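Local coordinates for conserved domain protein (Bacillus anthracis, PDB 3FBQ) that is of unknown function but combines DUF4179-type and DUF5643-type regions, both of the E-set clan and probably of immunoglobulin-like beta architecture, at residues A[48-53]-A[173-178]; A[164-169]-A[197-202]; A[193-198]-A[220-225]. One frame throughout, in Å; residues are numbered along the deposited sequence.

Overall arrangement
All three contacts involve the eight-stranded antiparallel sheet, but they sit at different depths. Contact 1 joins the hairpin after strand 40-49 of the five-stranded sheet to strand 175-184; it is buried and mixes a carboxylate with aliphatic carbon. Contact 2, about 16 Å from it between centres, is buried too, and purely apolar: strands 162-171 and 196-203 meet across the curled sheet. The two touch through Leu-178, packed on Val-169 and Val-201. Contact 3 shares Val-197 and Glu-198 with contact 2 but lies at the partly buried end of strand 196-203, where loops, polar groups and a neighbouring subunit enter. A salt bridge from Glu-167 to Arg-225 ties contacts 2 and 3.

Contact 1: residues A[48-53]-A[173-178]; sequences ISDGRT and PVSFIL
Ile-177 keeps CG1 anti to its carbonyl carbon (chi1 -54°) and continues extended to CD1, so its terminal methyl is carried across to Asp-50 and Arg-52. Asp-50 comes from the opposite direction, its carboxylate end lying nearer to strand 175-184 than the start of the side chain does. Asp-50 CG lies 3.6 Å from Ile-177 CD1, and Asp-50 OD2 is 3.8 Å from Ile-177 CG1. Arg-52 meets the same methyl with the root of its chain: CB stands 3.7 Å from Ile-177 CD1, and the two side chains cross at about a right angle. Beyond CG the arginine bends at chi2 and chi3 and leads away, its guanidinium bonding the carbonyls of His-106 and Asp-108 and the hydroxyl of Tyr-179. Two residues earlier in the chain than Ile-177, Ser-175 OG lies 3.6 Å from Asp-50 OD1 and makes a weak hydrogen bond with Tyr-24.

Segment 48-53 contains the tight turn that joins strands 40-49 and 53-62. It is closed by a backbone hydrogen bond of 2.8 Å from Asp-50 N to Thr-53 O, with Gly-51 at positive phi (89°). The turn of the five-stranded sheet thus rests against strand 175-184 of the eight-stranded sheet, at 8.3 Å between the CA atoms of Asp-50 and Ser-175. No hydrogen bond or salt bridge joins the segments; what meets is a methyl against a carboxylate and an aliphatic CB, a contact van der Waals in kind, while the guanidinium of Arg-52 is held elsewhere and Ser-175 OG weakly.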
ATOM      1  N   ILE A  48       9.767  13.228  17.329  1.00 25.94           N
ATOM      2  CA  ILE A  48      10.538  14.479  17.220  1.00 22.80           C
ATOM      3  C   ILE A  48      10.397  15.081  15.824  1.00 22.95           C
ATOM      4  O   ILE A  48      10.231  14.387  14.838  1.00 22.37           O
ATOM      5  CB  ILE A  48      12.023  14.227  17.428  1.00 22.90           C
ATOM      6  CG1 ILE A  48      12.762  15.531  17.871  1.00 20.05           C
ATOM      7  CG2 ILE A  48      12.668  13.547  16.155  1.00 19.83           C
ATOM      8  CD1 ILE A  48      14.228  15.326  18.222  1.00 13.73           C
ATOM      9  N   SER A  49      10.526  16.385  15.735  1.00 24.57           N
ATOM     10  CA  SER A  49      10.250  17.129  14.508  1.00 26.37           C
ATOM     11  C   SER A  49      11.123  18.367  14.483  1.00 28.29           C
ATOM     12  O   SER A  49      11.115  19.236  15.412  1.00 28.58           O
ATOM     13  CB  SER A  49       8.797  17.559  14.463  1.00 25.85           C
ATOM     14  OG  SER A  49       8.659  18.605  13.549  1.00 25.84           O
ATOM     15  N   ASP A  50      11.908  18.393  13.417  1.00 29.76           N
ATOM     16  CA  ASP A  50      12.878  19.436  13.043  1.00 30.61           C
ATOM     17  C   ASP A  50      12.127  20.733  12.926  1.00 30.56           C
ATOM     18  O   ASP A  50      12.733  21.761  12.927  1.00 32.81           O
ATOM     19  CB  ASP A  50      13.375  19.158  11.576  1.00 30.70           C
ATOM     20  CG  ASP A  50      14.813  18.800  11.490  1.00 33.46           C
ATOM     21  OD1 ASP A  50      15.522  19.117  12.452  1.00 38.58           O
ATOM     22  OD2 ASP A  50      15.294  18.254  10.453  1.00 39.35           O
ATOM     23  N   GLY A  51      10.827  20.693  12.680  1.00 29.06           N
ATOM     24  CA  GLY A  51      10.232  21.770  11.890  1.00 27.68           C
ATOM     25  C   GLY A  51      10.285  21.417  10.408  1.00 27.42           C
ATOM     26  O   GLY A  51       9.384  21.797   9.613  1.00 26.38           O
ATOM     27  N   ARG A  52      11.325  20.681  10.018  1.00 26.38           N
ATOM     28  CA  ARG A  52      11.451  20.339   8.623  1.00 26.32           C
ATOM     29  C   ARG A  52      11.080  18.897   8.448  1.00 26.58           C
ATOM     30  O   ARG A  52      10.363  18.547   7.510  1.00 26.51           O
ATOM     31  CB  ARG A  52      12.868  20.579   8.087  1.00 25.32           C
ATOM     32  CG  ARG A  52      13.145  20.031   6.663  1.00 25.96           C
ATOM     33  CD  ARG A  52      12.140  20.427   5.521  1.00 22.33           C
ATOM     34  NE  ARG A  52      11.868  21.863   5.529  1.00 24.47           N
ATOM     35  CZ  ARG A  52      10.944  22.481   4.780  1.00 24.76           C
ATOM     36  NH1 ARG A  52      10.771  23.776   4.882  1.00 23.08           N
ATOM     37  NH2 ARG A  52      10.194  21.827   3.911  1.00 26.81           N
ATOM     38  N   THR A  53      11.633  18.049   9.323  1.00 26.36           N
ATOM     39  CA  THR A  53      11.481  16.623   9.159  1.00 24.60           C
ATOM     40  C   THR A  53      10.930  15.981  10.460  1.00 25.61           C
ATOM     41  O   THR A  53      11.157  16.497  11.571  1.00 27.36           O
ATOM     42  CB  THR A  53      12.698  15.916   8.420  1.00 23.62           C
ATOM     43  OG1 THR A  53      13.002  14.702   9.081  1.00 23.50           O
ATOM     44  CG2 THR A  53      13.970  16.713   8.333  1.00 20.78           C
ATOM     45  N   PRO A 173      18.908  22.107  18.390  1.00 27.88           N
ATOM     46  CA  PRO A 173      19.867  21.774  19.432  1.00 28.63           C
ATOM     47  C   PRO A 173      20.580  20.420  19.211  1.00 28.79           C
ATOM     48  O   PRO A 173      21.631  20.124  19.846  1.00 29.50           O
ATOM     49  CB  PRO A 173      18.988  21.686  20.679  1.00 28.00           C
ATOM     50  CG  PRO A 173      17.836  22.492  20.347  1.00 27.02           C
ATOM     51  CD  PRO A 173      17.564  22.292  18.938  1.00 27.95           C
ATOM     52  N   VAL A 174      20.031  19.661  18.285  1.00 27.35           N
ATOM     53  CA  VAL A 174      20.261  18.249  18.183  1.00 26.28           C
ATOM     54  C   VAL A 174      20.923  18.019  16.801  1.00 26.72           C
ATOM     55  O   VAL A 174      21.711  17.082  16.606  1.00 26.28           O
ATOM     56  CB  VAL A 174      18.841  17.572  18.306  1.00 26.20           C
ATOM     57  CG1 VAL A 174      18.303  17.140  17.030  1.00 19.10           C
ATOM     58  CG2 VAL A 174      18.849  16.479  19.275  1.00 27.08           C
ATOM     59  N   SER A 175      20.636  18.913  15.849  1.00 26.14           N
ATOM     60  CA  SER A 175      21.034  18.709  14.458  1.00 25.15           C
ATOM     61  C   SER A 175      20.954  20.032  13.717  1.00 23.77           C
ATOM     62  O   SER A 175      20.499  21.044  14.255  1.00 22.09           O
ATOM     63  CB  SER A 175      20.138  17.651  13.800  1.00 25.37           C
ATOM     64  OG  SER A 175      18.813  18.169  13.630  1.00 30.13           O
ATOM     65  N   PHE A 176      21.476  20.038  12.495  1.00 23.69           N
ATOM     66  CA  PHE A 176      21.375  21.231  11.623  1.00 23.42           C
ATOM     67  C   PHE A 176      21.151  20.871  10.176  1.00 22.25           C
ATOM     68  O   PHE A 176      21.614  19.836   9.738  1.00 24.55           O
ATOM     69  CB  PHE A 176      22.584  22.170  11.800  1.00 23.09           C
ATOM     70  CG  PHE A 176      23.823  21.740  11.062  1.00 23.64           C
ATOM     71  CD1 PHE A 176      24.882  21.146  11.742  1.00 27.07           C
ATOM     72  CD2 PHE A 176      23.956  21.957   9.711  1.00 24.96           C
ATOM     73  CE1 PHE A 176      26.064  20.775  11.090  1.00 25.66           C
ATOM     74  CE2 PHE A 176      25.100  21.551   9.047  1.00 27.31           C
ATOM     75  CZ  PHE A 176      26.174  20.990   9.744  1.00 25.82           C
ATOM     76  N   ILE A 177      20.502  21.728   9.407  1.00 22.25           N
ATOM     77  CA  ILE A 177      20.095  21.405   7.993  1.00 22.12           C
ATOM     78  C   ILE A 177      20.672  22.303   6.921  1.00 22.12           C
ATOM     79  O   ILE A 177      20.613  23.506   7.031  1.00 22.48           O
ATOM     80  CB  ILE A 177      18.577  21.475   7.834  1.00 21.55           C
ATOM     81  CG1 ILE A 177      17.875  20.577   8.869  1.00 21.42           C
ATOM     82  CG2 ILE A 177      18.175  21.119   6.419  1.00 22.20           C
ATOM     83  CD1 ILE A 177      16.422  20.852   8.951  1.00 21.88           C
ATOM     84  N   LEU A 178      21.238  21.725   5.879  1.00 23.49           N
ATOM     85  CA  LEU A 178      21.644  22.541   4.708  1.00 25.15           C
ATOM     86  C   LEU A 178      20.669  22.414   3.518  1.00 25.40           C
ATOM     87  O   LEU A 178      20.503  21.333   2.953  1.00 25.05           O
ATOM     88  CB  LEU A 178      23.071  22.217   4.255  1.00 24.88           C
ATOM     89  CG  LEU A 178      24.164  22.442   5.315  1.00 27.10           C
ATOM     90  CD1 LEU A 178      25.482  22.029   4.741  1.00 27.31           C
ATOM     91  CD2 LEU A 178      24.260  23.838   5.907  1.00 25.89           C
TER

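Contact 2: residues A[164-169]-A[197-202]; sequences ANMEKV and VELTVK
Ala-164 and Val-197 bring their CA atoms to 7.4 Å, without any backbone hydrogen bond between the two strands, which run in broadly the same direction and diverge until Val-169 CA and Lys-202 CA are 14.2 Å apart. This is packing across the interior of a curled beta sheet, consistent with the immunoglobulin-like sandwich of the E-set clan: strands 162-171 and 196-203 belong to one eight-stranded antiparallel sheet, yet three strands separate them in its order.

At the close end, Val-197 sets CG1 anti to its backbone N (chi1 -164°), which places this methyl 4.2 Å from Ala-164 CB. The short alanine lets the backbones come near here. Two residues further along each strand the gap is wider, 10.4 Å between Met-166 CA and Leu-199 CA, and longer side chains bridge it. The CB bond of Met-166 does not aim at the other strand; bends at chi2 and chi3 bring its end round to it.

Around this pair, Ile-153 packs on Met-166, while Tyr-180 and Val-242 pack on Leu-199; Tyr-180 OH also bonds to Val-197 O. Just past Met-166, Glu-167 and Lys-168 both face Tyr-179 in a classic beta bulge. Across the interior, Met-166 and Leu-199 reach tip to tip, with Met-166 CE 4.0 Å from Leu-199 CD2.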
ATOM      1  N   ALA A 164      26.651  24.391  -7.799  1.00 36.46           N
ATOM      2  CA  ALA A 164      25.877  24.083  -6.571  1.00 35.05           C
ATOM      3  C   ALA A 164      25.531  25.341  -5.792  1.00 34.57           C
ATOM      4  O   ALA A 164      26.423  26.107  -5.456  1.00 35.54           O
ATOM      5  CB  ALA A 164      26.625  23.095  -5.709  1.00 33.58           C
ATOM      6  N   ASN A 165      24.257  25.593  -5.527  1.00 33.99           N
ATOM      7  CA  ASN A 165      23.881  26.802  -4.778  1.00 34.31           C
ATOM      8  C   ASN A 165      23.348  26.567  -3.402  1.00 34.01           C
ATOM      9  O   ASN A 165      22.336  25.877  -3.235  1.00 34.61           O
ATOM     10  CB  ASN A 165      22.839  27.589  -5.538  1.00 34.71           C
ATOM     11  CG  ASN A 165      23.195  27.737  -6.971  1.00 37.14           C
ATOM     12  OD1 ASN A 165      24.058  28.557  -7.325  1.00 38.56           O
ATOM     13  ND2 ASN A 165      22.574  26.913  -7.820  1.00 37.62           N
ATOM     14  N   MET A 166      23.999  27.163  -2.414  1.00 33.14           N
ATOM     15  CA  MET A 166      23.488  27.110  -1.066  1.00 32.41           C
ATOM     16  C   MET A 166      22.165  27.896  -1.046  1.00 32.86           C
ATOM     17  O   MET A 166      21.894  28.707  -1.951  1.00 33.31           O
ATOM     18  CB  MET A 166      24.559  27.696  -0.116  1.00 33.18           C
ATOM     19  CG  MET A 166      25.848  26.788   0.156  1.00 29.55           C
ATOM     20  SD  MET A 166      25.539  24.975   0.398  1.00 22.91           S
ATOM     21  CE  MET A 166      25.561  24.368  -1.291  1.00 30.85           C
ATOM     22  N   GLU A 167      21.305  27.644  -0.074  1.00 32.76           N
ATOM     23  CA  GLU A 167      20.021  28.377  -0.007  1.00 32.62           C
ATOM     24  C   GLU A 167      19.724  28.773   1.435  1.00 32.57           C
ATOM     25  O   GLU A 167      19.347  29.925   1.747  1.00 31.81           O
ATOM     26  CB  GLU A 167      18.852  27.507  -0.503  1.00 32.93           C
ATOM     27  CG  GLU A 167      18.460  27.519  -2.014  1.00 33.23           C
ATOM     28  CD  GLU A 167      17.412  26.400  -2.346  1.00 38.25           C
ATOM     29  OE1 GLU A 167      17.009  26.178  -3.537  1.00 40.61           O
ATOM     30  OE2 GLU A 167      16.989  25.698  -1.394  1.00 39.22           O
ATOM     31  N   LYS A 168      19.886  27.809   2.331  1.00 32.11           N
ATOM     32  CA  LYS A 168      19.477  28.051   3.688  1.00 32.29           C
ATOM     33  C   LYS A 168      20.234  27.210   4.669  1.00 31.66           C
ATOM     34  O   LYS A 168      20.703  26.124   4.329  1.00 32.88           O
ATOM     35  CB  LYS A 168      17.998  27.747   3.826  1.00 31.75           C
ATOM     36  CG  LYS A 168      17.354  28.694   4.785  1.00 35.00           C
ATOM     37  CD  LYS A 168      16.092  28.126   5.375  1.00 40.55           C
ATOM     38  CE  LYS A 168      14.958  27.983   4.338  1.00 42.92           C
ATOM     39  NZ  LYS A 168      14.923  29.190   3.452  1.00 42.62           N
ATOM     40  N   VAL A 169      20.323  27.670   5.902  1.00 30.19           N
ATOM     41  CA  VAL A 169      20.903  26.827   6.924  1.00 30.12           C
ATOM     42  C   VAL A 169      19.965  26.852   8.134  1.00 30.81           C
ATOM     43  O   VAL A 169      19.348  27.887   8.378  1.00 31.28           O
ATOM     44  CB  VAL A 169      22.357  27.292   7.264  1.00 30.30           C
ATOM     45  CG1 VAL A 169      22.370  28.719   7.844  1.00 28.77           C
ATOM     46  CG2 VAL A 169      23.078  26.289   8.173  1.00 29.20           C
ATOM     47  N   VAL A 197      24.503  15.791  -6.760  1.00 45.46           N
ATOM     48  CA  VAL A 197      25.410  16.674  -5.985  1.00 44.67           C
ATOM     49  C   VAL A 197      25.351  16.461  -4.476  1.00 44.47           C
ATOM     50  O   VAL A 197      24.404  16.858  -3.823  1.00 44.94           O
ATOM     51  CB  VAL A 197      25.157  18.175  -6.241  1.00 43.93           C
ATOM     52  CG1 VAL A 197      26.291  18.936  -5.754  1.00 44.12           C
ATOM     53  CG2 VAL A 197      24.987  18.463  -7.683  1.00 43.27           C
ATOM     54  N   GLU A 198      26.408  15.866  -3.948  1.00 44.48           N
ATOM     55  CA  GLU A 198      26.561  15.536  -2.551  1.00 44.40           C
ATOM     56  C   GLU A 198      27.394  16.599  -1.921  1.00 43.09           C
ATOM     57  O   GLU A 198      28.286  17.096  -2.568  1.00 44.02           O
ATOM     58  CB  GLU A 198      27.384  14.258  -2.433  1.00 45.82           C
ATOM     59  CG  GLU A 198      26.794  13.261  -1.463  1.00 50.04           C
ATOM     60  CD  GLU A 198      25.596  12.554  -2.092  1.00 55.75           C
ATOM     61  OE1 GLU A 198      24.660  12.231  -1.325  1.00 56.20           O
ATOM     62  OE2 GLU A 198      25.599  12.352  -3.355  1.00 57.67           O
ATOM     63  N   LEU A 199      27.131  16.928  -0.658  1.00 41.47           N
ATOM     64  CA  LEU A 199      27.973  17.827   0.110  1.00 38.83           C
ATOM     65  C   LEU A 199      28.572  17.123   1.294  1.00 39.03           C
ATOM     66  O   LEU A 199      27.967  16.268   1.940  1.00 38.33           O
ATOM     67  CB  LEU A 199      27.181  18.986   0.655  1.00 38.29           C
ATOM     68  CG  LEU A 199      26.116  19.720  -0.146  1.00 36.05           C
ATOM     69  CD1 LEU A 199      25.402  20.603   0.865  1.00 34.02           C
ATOM     70  CD2 LEU A 199      26.679  20.531  -1.306  1.00 32.96           C
ATOM     71  N   THR A 200      29.782  17.537   1.602  1.00 39.64           N
ATOM     72  CA  THR A 200      30.552  16.994   2.704  1.00 39.00           C
ATOM     73  C   THR A 200      30.818  18.222   3.518  1.00 37.60           C
ATOM     74  O   THR A 200      31.056  19.304   2.951  1.00 37.58           O
ATOM     75  CB  THR A 200      31.857  16.343   2.146  1.00 40.20           C
ATOM     76  OG1 THR A 200      31.838  14.941   2.454  1.00 42.87           O
ATOM     77  CG2 THR A 200      33.154  17.039   2.627  1.00 39.18           C
ATOM     78  N   VAL A 201      30.756  18.078   4.836  1.00 36.39           N
ATOM     79  CA  VAL A 201      30.776  19.247   5.701  1.00 34.89           C
ATOM     80  C   VAL A 201      31.894  19.248   6.738  1.00 34.55           C
ATOM     81  O   VAL A 201      32.081  18.272   7.447  1.00 32.94           O
ATOM     82  CB  VAL A 201      29.370  19.503   6.346  1.00 34.72           C
ATOM     83  CG1 VAL A 201      29.375  20.728   7.154  1.00 32.66           C
ATOM     84  CG2 VAL A 201      28.298  19.663   5.263  1.00 34.75           C
ATOM     85  N   LYS A 202      32.637  20.368   6.798  1.00 34.92           N
ATOM     86  CA  LYS A 202      33.588  20.636   7.896  1.00 35.13           C
ATOM     87  C   LYS A 202      33.304  22.005   8.505  1.00 34.41           C
ATOM     88  O   LYS A 202      32.595  22.776   7.871  1.00 34.57           O
ATOM     89  CB  LYS A 202      35.023  20.585   7.367  1.00 35.49           C
ATOM     90  CG  LYS A 202      35.536  19.181   7.148  1.00 38.20           C
ATOM     91  CD  LYS A 202      37.051  19.202   7.078  1.00 44.95           C
ATOM     92  CE  LYS A 202      37.615  17.783   7.078  1.00 46.88           C
ATOM     93  NZ  LYS A 202      38.913  17.739   6.285  1.00 48.67           N
TER

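Contact 3: residues A[193-198]-A[220-225]; sequences DSVDVE and DPYNIR
The ring of Tyr-222 is met at its edge by Val-195, whose CG2 lies near the ring plane, 4.3 Å from Tyr-222 CD2. Elsewhere on the edge, in the ring plane, lies Asp-220 OD2. Neither face takes a clear partner from segment 193-198: Asp-193 CA approaches obliquely, 4.1 Å from Tyr-222 OH. The carboxylate of Asp-193 lies alongside the phenol and points the same way, with the two planes 50° apart.

The setting is an end of the eight-stranded sheet, in a region consistent with an E-set domain, where the loop entering strand 196-203 passes the Asx turn that leads into strand 224-231. The backbones come nearest at Val-195 and Tyr-222, whose CA atoms are 6.6 Å apart. Tyr-222 holds CG anti to its carbonyl carbon (chi1 -65°), which lays the ring along the loop and takes its hydroxyl to Asp-193. Asp-193 OD1 is 3.3 Å from Tyr-222 OH, but the hydrogen bond of this hydroxyl goes to the carbonyl oxygen of Trp-192, just before the segment. Val-184 also packs on the tyrosine, and Val-246 and Leu-248 pack on Val-195.

A neighbouring subunit reaches the same end of the sheet: its Lys-41 bonds Pro-221 O, and its Pro-4 packs on Asp-193.

What fixes the turn beside the ring is a single oxygen, Asp-220 OD2, which takes a salt bridge from Arg-189 and also accepts from two backbone N-H groups. Tyr-222 N reaches Asp-220 OD2 at 2.9 Å on the anti lone pair, while Asn-223 N meets Asp-220 OD2 at 3.0 Å on the syn side, 30° out of the carboxylate plane.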
ATOM      1  N   ASP A 193      23.278  12.114 -17.720  1.00 53.98           N
ATOM      2  CA  ASP A 193      21.856  11.862 -17.517  1.00 55.01           C
ATOM      3  C   ASP A 193      21.546  11.602 -16.047  1.00 54.18           C
ATOM      4  O   ASP A 193      20.392  11.392 -15.674  1.00 54.90           O
ATOM      5  CB  ASP A 193      21.395  10.678 -18.370  1.00 55.41           C
ATOM      6  CG  ASP A 193      21.344  11.009 -19.847  1.00 58.79           C
ATOM      7  OD1 ASP A 193      20.975  12.151 -20.190  1.00 62.45           O
ATOM      8  OD2 ASP A 193      21.675  10.126 -20.668  1.00 60.70           O
ATOM      9  N   SER A 194      22.584  11.617 -15.216  1.00 53.67           N
ATOM     10  CA  SER A 194      22.416  11.446 -13.778  1.00 52.45           C
ATOM     11  C   SER A 194      23.451  12.257 -13.003  1.00 51.57           C
ATOM     12  O   SER A 194      24.418  11.706 -12.480  1.00 51.80           O
ATOM     13  CB  SER A 194      22.515   9.968 -13.399  1.00 52.50           C
ATOM     14  OG  SER A 194      23.146   9.804 -12.141  1.00 53.17           O
ATOM     15  N   VAL A 195      23.238  13.567 -12.933  1.00 50.38           N
ATOM     16  CA  VAL A 195      24.053  14.431 -12.090  1.00 48.42           C
ATOM     17  C   VAL A 195      23.512  14.480 -10.664  1.00 48.32           C
ATOM     18  O   VAL A 195      22.345  14.801 -10.445  1.00 47.18           O
ATOM     19  CB  VAL A 195      24.125  15.864 -12.651  1.00 48.29           C
ATOM     20  CG1 VAL A 195      25.212  16.657 -11.943  1.00 48.09           C
ATOM     21  CG2 VAL A 195      24.370  15.833 -14.152  1.00 47.90           C
ATOM     22  N   ASP A 196      24.370  14.161  -9.701  1.00 47.89           N
ATOM     23  CA  ASP A 196      23.951  14.028  -8.331  1.00 46.81           C
ATOM     24  C   ASP A 196      24.952  14.737  -7.437  1.00 46.19           C
ATOM     25  O   ASP A 196      26.110  14.320  -7.348  1.00 46.51           O
ATOM     26  CB  ASP A 196      23.871  12.550  -7.996  1.00 46.92           C
ATOM     27  CG  ASP A 196      23.587  12.310  -6.554  1.00 48.24           C
ATOM     28  OD1 ASP A 196      24.253  11.434  -5.972  1.00 50.04           O
ATOM     29  OD2 ASP A 196      22.725  13.023  -5.994  1.00 49.34           O
ATOM     30  N   VAL A 197      24.503  15.791  -6.760  1.00 45.46           N
ATOM     31  CA  VAL A 197      25.410  16.674  -5.985  1.00 44.67           C
ATOM     32  C   VAL A 197      25.351  16.461  -4.476  1.00 44.47           C
ATOM     33  O   VAL A 197      24.404  16.858  -3.823  1.00 44.94           O
ATOM     34  CB  VAL A 197      25.157  18.175  -6.241  1.00 43.93           C
ATOM     35  CG1 VAL A 197      26.291  18.936  -5.754  1.00 44.12           C
ATOM     36  CG2 VAL A 197      24.987  18.463  -7.683  1.00 43.27           C
ATOM     37  N   GLU A 198      26.408  15.866  -3.948  1.00 44.48           N
ATOM     38  CA  GLU A 198      26.561  15.536  -2.551  1.00 44.40           C
ATOM     39  C   GLU A 198      27.394  16.599  -1.921  1.00 43.09           C
ATOM     40  O   GLU A 198      28.286  17.096  -2.568  1.00 44.02           O
ATOM     41  CB  GLU A 198      27.384  14.258  -2.433  1.00 45.82           C
ATOM     42  CG  GLU A 198      26.794  13.261  -1.463  1.00 50.04           C
ATOM     43  CD  GLU A 198      25.596  12.554  -2.092  1.00 55.75           C
ATOM     44  OE1 GLU A 198      24.660  12.231  -1.325  1.00 56.20           O
ATOM     45  OE2 GLU A 198      25.599  12.352  -3.355  1.00 57.67           O
ATOM     46  N   ASP A 220      12.781  19.390 -13.755  1.00 35.18           N
ATOM     47  CA  ASP A 220      13.428  18.610 -14.745  1.00 35.47           C
ATOM     48  C   ASP A 220      14.363  17.635 -14.076  1.00 35.24           C
ATOM     49  O   ASP A 220      14.504  17.655 -12.859  1.00 34.80           O
ATOM     50  CB  ASP A 220      14.061  19.471 -15.842  1.00 36.61           C
ATOM     51  CG  ASP A 220      15.156  20.373 -15.347  1.00 37.88           C
ATOM     52  OD1 ASP A 220      14.953  21.612 -15.449  1.00 39.87           O
ATOM     53  OD2 ASP A 220      16.201  19.850 -14.887  1.00 39.30           O
ATOM     54  N   PRO A 221      14.946  16.724 -14.866  1.00 35.37           N
ATOM     55  CA  PRO A 221      15.690  15.690 -14.184  1.00 35.74           C
ATOM     56  C   PRO A 221      16.990  16.161 -13.549  1.00 36.25           C
ATOM     57  O   PRO A 221      17.645  15.331 -12.929  1.00 36.60           O
ATOM     58  CB  PRO A 221      15.965  14.656 -15.314  1.00 35.70           C
ATOM     59  CG  PRO A 221      14.891  14.862 -16.273  1.00 33.55           C
ATOM     60  CD  PRO A 221      14.620  16.328 -16.254  1.00 34.63           C
ATOM     61  N   TYR A 222      17.323  17.458 -13.661  1.00 36.51           N
ATOM     62  CA  TYR A 222      18.697  17.997 -13.440  1.00 36.07           C
ATOM     63  C   TYR A 222      18.799  19.070 -12.387  1.00 35.59           C
ATOM     64  O   TYR A 222      19.699  19.013 -11.546  1.00 35.48           O
ATOM     65  CB  TYR A 222      19.234  18.663 -14.699  1.00 36.28           C
ATOM     66  CG  TYR A 222      19.450  17.740 -15.842  1.00 39.71           C
ATOM     67  CD1 TYR A 222      18.482  17.618 -16.854  1.00 41.73           C
ATOM     68  CD2 TYR A 222      20.620  16.975 -15.930  1.00 42.76           C
ATOM     69  CE1 TYR A 222      18.675  16.760 -17.946  1.00 43.68           C
ATOM     70  CE2 TYR A 222      20.817  16.081 -17.016  1.00 45.57           C
ATOM     71  CZ  TYR A 222      19.838  15.990 -18.018  1.00 45.01           C
ATOM     72  OH  TYR A 222      20.030  15.126 -19.071  1.00 45.28           O
ATOM     73  N   ASN A 223      17.950  20.097 -12.492  1.00 34.49           N
ATOM     74  CA  ASN A 223      17.859  21.136 -11.466  1.00 33.92           C
ATOM     75  C   ASN A 223      17.005  20.712 -10.243  1.00 32.86           C
ATOM     76  O   ASN A 223      15.766  20.904 -10.242  1.00 32.81           O
ATOM     77  CB  ASN A 223      17.292  22.400 -12.093  1.00 34.98           C
ATOM     78  CG  ASN A 223      18.318  23.132 -12.989  1.00 39.27           C
ATOM     79  OD1 ASN A 223      19.201  22.525 -13.649  1.00 42.43           O
ATOM     80  ND2 ASN A 223      18.203  24.455 -13.008  1.00 42.20           N
ATOM     81  N   ILE A 224      17.672  20.131  -9.233  1.00 30.39           N
ATOM     82  CA  ILE A 224      17.034  19.532  -8.073  1.00 28.48           C
ATOM     83  C   ILE A 224      17.333  20.386  -6.810  1.00 28.18           C
ATOM     84  O   ILE A 224      18.480  20.603  -6.482  1.00 28.27           O
ATOM     85  CB  ILE A 224      17.535  18.029  -7.825  1.00 28.57           C
ATOM     86  CG1 ILE A 224      17.557  17.134  -9.085  1.00 28.76           C
ATOM     87  CG2 ILE A 224      16.804  17.331  -6.742  1.00 25.62           C
ATOM     88  CD1 ILE A 224      16.520  17.417 -10.071  1.00 32.85           C
ATOM     89  N   ARG A 225      16.307  20.839  -6.095  1.00 27.28           N
ATOM     90  CA  ARG A 225      16.458  21.328  -4.739  1.00 26.64           C
ATOM     91  C   ARG A 225      16.556  20.121  -3.843  1.00 26.53           C
ATOM     92  O   ARG A 225      15.801  19.156  -4.031  1.00 26.43           O
ATOM     93  CB  ARG A 225      15.266  22.174  -4.334  1.00 26.08           C
ATOM     94  CG  ARG A 225      14.762  23.044  -5.523  1.00 31.60           C
ATOM     95  CD  ARG A 225      13.863  24.178  -5.096  1.00 36.64           C
ATOM     96  NE  ARG A 225      14.304  24.741  -3.807  1.00 41.35           N
ATOM     97  CZ  ARG A 225      13.534  25.494  -3.013  1.00 42.64           C
ATOM     98  NH1 ARG A 225      12.282  25.770  -3.382  1.00 42.53           N
ATOM     99  NH2 ARG A 225      13.999  25.960  -1.845  1.00 41.29           N
TER